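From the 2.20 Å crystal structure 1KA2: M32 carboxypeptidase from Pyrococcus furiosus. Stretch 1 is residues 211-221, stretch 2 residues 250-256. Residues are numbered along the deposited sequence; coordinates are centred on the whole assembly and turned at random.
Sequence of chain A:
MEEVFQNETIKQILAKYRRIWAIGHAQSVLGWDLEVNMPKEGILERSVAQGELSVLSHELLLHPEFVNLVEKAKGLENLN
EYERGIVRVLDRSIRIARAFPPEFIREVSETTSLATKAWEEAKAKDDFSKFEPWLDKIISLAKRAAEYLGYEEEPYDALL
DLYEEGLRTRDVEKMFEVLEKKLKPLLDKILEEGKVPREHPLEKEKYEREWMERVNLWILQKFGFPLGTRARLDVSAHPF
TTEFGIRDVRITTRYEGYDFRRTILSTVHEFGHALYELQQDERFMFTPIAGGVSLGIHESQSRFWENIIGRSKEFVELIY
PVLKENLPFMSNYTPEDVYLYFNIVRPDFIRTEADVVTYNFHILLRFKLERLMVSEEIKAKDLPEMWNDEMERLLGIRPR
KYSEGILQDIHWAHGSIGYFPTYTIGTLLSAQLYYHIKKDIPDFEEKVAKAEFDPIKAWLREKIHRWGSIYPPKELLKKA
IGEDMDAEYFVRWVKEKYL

Stretch 1 (211-221) WMERVNLWILQ
Stretch 2 250-256: RITTRYE

How are the two backbones laid against each other? Residues 211-221 are all helical, part of a helix that runs on past both ends, while 250-253 form the end section of a strand that begins earlier and 254-256 follow as loop or turn. The helix has phi/psi near -65/-40 and carries i-to-i+4 hydrogen bonds, such as N216 N to M212 O at 2.7 Å and L220 N to N216 O at 2.9 Å. The second stretch is extended, from -126/143 at R250 to -118/95 at Y255, before E256 turns to -59/-30. The chains run in opposing order: M212 faces Y255 (CA to CA 7.7 Å), N216 faces T253 (9.3 Å) and L220 faces I251 (10.9 Å). The backbones therefore diverge toward the L220 end. Steps of four on the helix match steps of two on the extended chain, so M212, N216 and L220 on one side and I251, T253 and Y255 on the other all direct CA-to-CB toward the partner stretch.

What polar interaction crosses the interface? N216 ND2 donates a weak hydrogen bond to Y255 OH, 3.3 Å long but nearly straight, with an N-H...O angle of 171°. N216 holds chi1 at -76° (m) and chi2 at -27°; Y255 has chi1 -61° (m) and chi2 99°, which carries its ring across to the helix. The amide also lies beside the ring, with N216 ND2 3.2 Å from Y255 CE2, in an oblique approach. N216 is buried, and an amide suits this place because it can donate to the phenol while its ND2 is also hydrogen-bonded elsewhere in the structure.

Where is most of the surface buried, and how is the tyrosine packed? Y255 alone has 84 Å² covered by the helix, out of 232 Å² summed over both sides, because its long, flat side chain bridges the gap between the backbones. M212 CB meets Y255 CE2 at 3.8 Å, an apolar contact; the rest of the methionine, with chi1, chi2 and chi3 all m, leads its end away. E213 CB comes within 3.3 Å of Y255 OH. With its CA-to-CB bond sideways and chi1 67° (p), chi2 -172° (t), E213 offers an aliphatic carbon to the tyrosine.

What closes the other end, where the backbones are furthest apart? Two branched aliphatic side chains span the wider gap: L220 CD1 touches I251 CD1 at 4.2 Å. L220 is extended at chi1 -72° (m), chi2 179° (t), and I251 at chi1 71° (p), chi2 175° (t). Both are buried, and their apolar ends suit a place where carbon meets carbon. Between this pair and the tyrosine, T253, with chi1 -175° (t), places CG2 4.1 Å from N216 ND2, a looser contact. R254 points away from the helix, and its NE instead makes a salt bridge to E256 OE2 at 2.9 Å.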

# COMPACT_ATOMS: atom_id res chain seq x y z
N TRP A 211 20.76 -16.07 -4.00
CA TRP A 211 21.61 -16.75 -3.02
C TRP A 211 21.45 -16.14 -1.63
O TRP A 211 21.21 -16.86 -0.66
CB TRP A 211 23.09 -16.67 -3.41
CG TRP A 211 23.48 -17.39 -4.67
CD1 TRP A 211 22.70 -18.24 -5.40
CD2 TRP A 211 24.75 -17.32 -5.33
NE1 TRP A 211 23.41 -18.71 -6.48
CE2 TRP A 211 24.67 -18.16 -6.46
CE3 TRP A 211 25.94 -16.63 -5.08
CZ2 TRP A 211 25.74 -18.34 -7.34
CZ3 TRP A 211 27.01 -16.80 -5.95
CH2 TRP A 211 26.90 -17.65 -7.07
N MET A 212 21.59 -14.82 -1.54
CA MET A 212 21.49 -14.14 -0.26
C MET A 212 20.08 -14.04 0.27
O MET A 212 19.87 -13.98 1.48
CB MET A 212 22.11 -12.74 -0.33
CG MET A 212 23.63 -12.77 -0.37
SD MET A 212 24.27 -13.92 0.87
CE MET A 212 23.92 -13.02 2.36
N GLU A 213 19.09 -14.02 -0.62
CA GLU A 213 17.72 -13.93 -0.13
C GLU A 213 17.36 -15.25 0.55
O GLU A 213 16.49 -15.30 1.41
CB GLU A 213 16.73 -13.54 -1.25
CG GLU A 213 16.49 -14.50 -2.38
CD GLU A 213 15.64 -13.87 -3.48
OE1 GLU A 213 15.16 -14.60 -4.38
OE2 GLU A 213 15.45 -12.64 -3.46
N ARG A 214 18.07 -16.32 0.18
CA ARG A 214 17.85 -17.62 0.81
C ARG A 214 18.47 -17.57 2.21
O ARG A 214 17.93 -18.11 3.17
CB ARG A 214 18.50 -18.75 -0.01
CG ARG A 214 17.73 -19.16 -1.27
CD ARG A 214 18.16 -20.55 -1.77
NE ARG A 214 19.27 -20.53 -2.72
CZ ARG A 214 19.15 -20.19 -4.00
NH1 ARG A 214 17.97 -19.85 -4.49
NH2 ARG A 214 20.21 -20.21 -4.79
N VAL A 215 19.62 -16.90 2.32
CA VAL A 215 20.30 -16.77 3.60
C VAL A 215 19.51 -15.84 4.53
O VAL A 215 19.26 -16.19 5.69
CB VAL A 215 21.74 -16.24 3.42
CG1 VAL A 215 22.34 -15.86 4.76
CG2 VAL A 215 22.62 -17.32 2.78
N ASN A 216 19.11 -14.67 4.03
CA ASN A 216 18.33 -13.75 4.86
C ASN A 216 17.04 -14.42 5.34
O ASN A 216 16.70 -14.33 6.52
CB ASN A 216 17.99 -12.45 4.10
CG ASN A 216 19.18 -11.50 3.98
OD1 ASN A 216 20.09 -11.52 4.82
ND2 ASN A 216 19.18 -10.66 2.95
N LEU A 217 16.33 -15.08 4.43
CA LEU A 217 15.08 -15.76 4.78
C LEU A 217 15.30 -16.76 5.93
O LEU A 217 14.53 -16.82 6.89
CB LEU A 217 14.52 -16.52 3.57
CG LEU A 217 13.00 -16.74 3.46
CD1 LEU A 217 12.73 -18.04 2.68
CD2 LEU A 217 12.36 -16.81 4.84
N TRP A 218 16.37 -17.55 5.81
CA TRP A 218 16.70 -18.56 6.81
C TRP A 218 16.98 -17.91 8.17
O TRP A 218 16.55 -18.43 9.20
CB TRP A 218 17.94 -19.33 6.38
CG TRP A 218 18.29 -20.50 7.26
CD1 TRP A 218 17.83 -21.79 7.15
CD2 TRP A 218 19.21 -20.51 8.36
NE1 TRP A 218 18.41 -22.59 8.09
CE2 TRP A 218 19.27 -21.84 8.85
CE3 TRP A 218 20.00 -19.53 8.98
CZ2 TRP A 218 20.09 -22.21 9.93
CZ3 TRP A 218 20.81 -19.89 10.05
CH2 TRP A 218 20.85 -21.23 10.51
N ILE A 219 17.69 -16.80 8.16
CA ILE A 219 18.00 -16.12 9.41
C ILE A 219 16.72 -15.57 10.05
O ILE A 219 16.51 -15.71 11.26
CB ILE A 219 19.01 -14.97 9.20
CG1 ILE A 219 20.36 -15.56 8.77
CG2 ILE A 219 19.15 -14.14 10.47
CD1 ILE A 219 21.45 -14.53 8.55
N LEU A 220 15.86 -14.96 9.25
CA LEU A 220 14.63 -14.42 9.82
C LEU A 220 13.74 -15.51 10.42
O LEU A 220 13.10 -15.28 11.45
CB LEU A 220 13.88 -13.59 8.78
CG LEU A 220 14.55 -12.24 8.47
CD1 LEU A 220 13.75 -11.51 7.40
CD2 LEU A 220 14.64 -11.39 9.73
N GLN A 221 13.71 -16.70 9.82
CA GLN A 221 12.91 -17.79 10.37
C GLN A 221 13.57 -18.29 11.66
O GLN A 221 12.90 -18.73 12.59
CB GLN A 221 12.78 -18.93 9.37
CG GLN A 221 12.41 -18.46 7.97
CD GLN A 221 12.18 -19.61 6.99
OE1 GLN A 221 11.04 -19.91 6.65
NE2 GLN A 221 13.25 -20.25 6.54
N ARG A 250 6.59 -4.42 8.69
CA ARG A 250 7.39 -4.78 7.53
C ARG A 250 8.78 -4.17 7.47
O ARG A 250 8.99 -3.02 7.87
CB ARG A 250 6.60 -4.41 6.28
CG ARG A 250 5.16 -4.90 6.34
CD ARG A 250 4.38 -4.67 5.05
NE ARG A 250 2.97 -4.97 5.24
CZ ARG A 250 2.03 -4.81 4.31
NH1 ARG A 250 2.35 -4.34 3.10
NH2 ARG A 250 0.77 -5.12 4.59
N ILE A 251 9.73 -4.96 6.98
CA ILE A 251 11.11 -4.50 6.83
C ILE A 251 11.58 -4.79 5.41
O ILE A 251 11.02 -5.64 4.71
CB ILE A 251 12.10 -5.23 7.81
CG1 ILE A 251 12.30 -6.68 7.38
CG2 ILE A 251 11.56 -5.19 9.25
CD1 ILE A 251 13.33 -7.43 8.20
N THR A 252 12.60 -4.07 4.98
CA THR A 252 13.16 -4.28 3.66
C THR A 252 14.68 -4.31 3.80
O THR A 252 15.23 -3.91 4.83
CB THR A 252 12.80 -3.15 2.68
OG1 THR A 252 13.46 -1.94 3.08
CG2 THR A 252 11.31 -2.91 2.67
N THR A 253 15.35 -4.81 2.78
CA THR A 253 16.80 -4.83 2.78
C THR A 253 17.12 -4.57 1.34
O THR A 253 16.23 -4.24 0.55
CB THR A 253 17.37 -6.20 3.17
OG1 THR A 253 18.80 -6.11 3.27
CG2 THR A 253 17.01 -7.26 2.13
N ARG A 254 18.39 -4.69 0.99
CA ARG A 254 18.76 -4.50 -0.40
C ARG A 254 19.88 -5.47 -0.66
O ARG A 254 20.56 -5.90 0.27
CB ARG A 254 19.22 -3.07 -0.69
CG ARG A 254 20.50 -2.67 -0.02
CD ARG A 254 20.94 -1.33 -0.54
NE ARG A 254 21.94 -0.72 0.33
CZ ARG A 254 21.89 0.54 0.75
NH1 ARG A 254 20.89 1.33 0.38
NH2 ARG A 254 22.85 1.00 1.54
N TYR A 255 20.04 -5.83 -1.92
CA TYR A 255 21.07 -6.75 -2.32
C TYR A 255 22.02 -6.04 -3.28
O TYR A 255 21.75 -5.97 -4.47
CB TYR A 255 20.43 -7.97 -2.98
CG TYR A 255 19.50 -8.73 -2.05
CD1 TYR A 255 18.12 -8.55 -2.10
CD2 TYR A 255 20.01 -9.62 -1.10
CE1 TYR A 255 17.26 -9.24 -1.22
CE2 TYR A 255 19.16 -10.30 -0.22
CZ TYR A 255 17.79 -10.11 -0.29
OH TYR A 255 16.96 -10.79 0.57
N GLU A 256 23.11 -5.50 -2.74
CA GLU A 256 24.12 -4.79 -3.53
C GLU A 256 24.71 -5.68 -4.62
O GLU A 256 25.14 -5.19 -5.66
CB GLU A 256 25.28 -4.30 -2.65
CG GLU A 256 24.96 -3.17 -1.68
CD GLU A 256 24.32 -3.66 -0.41
OE1 GLU A 256 24.19 -4.90 -0.26
OE2 GLU A 256 23.95 -2.82 0.43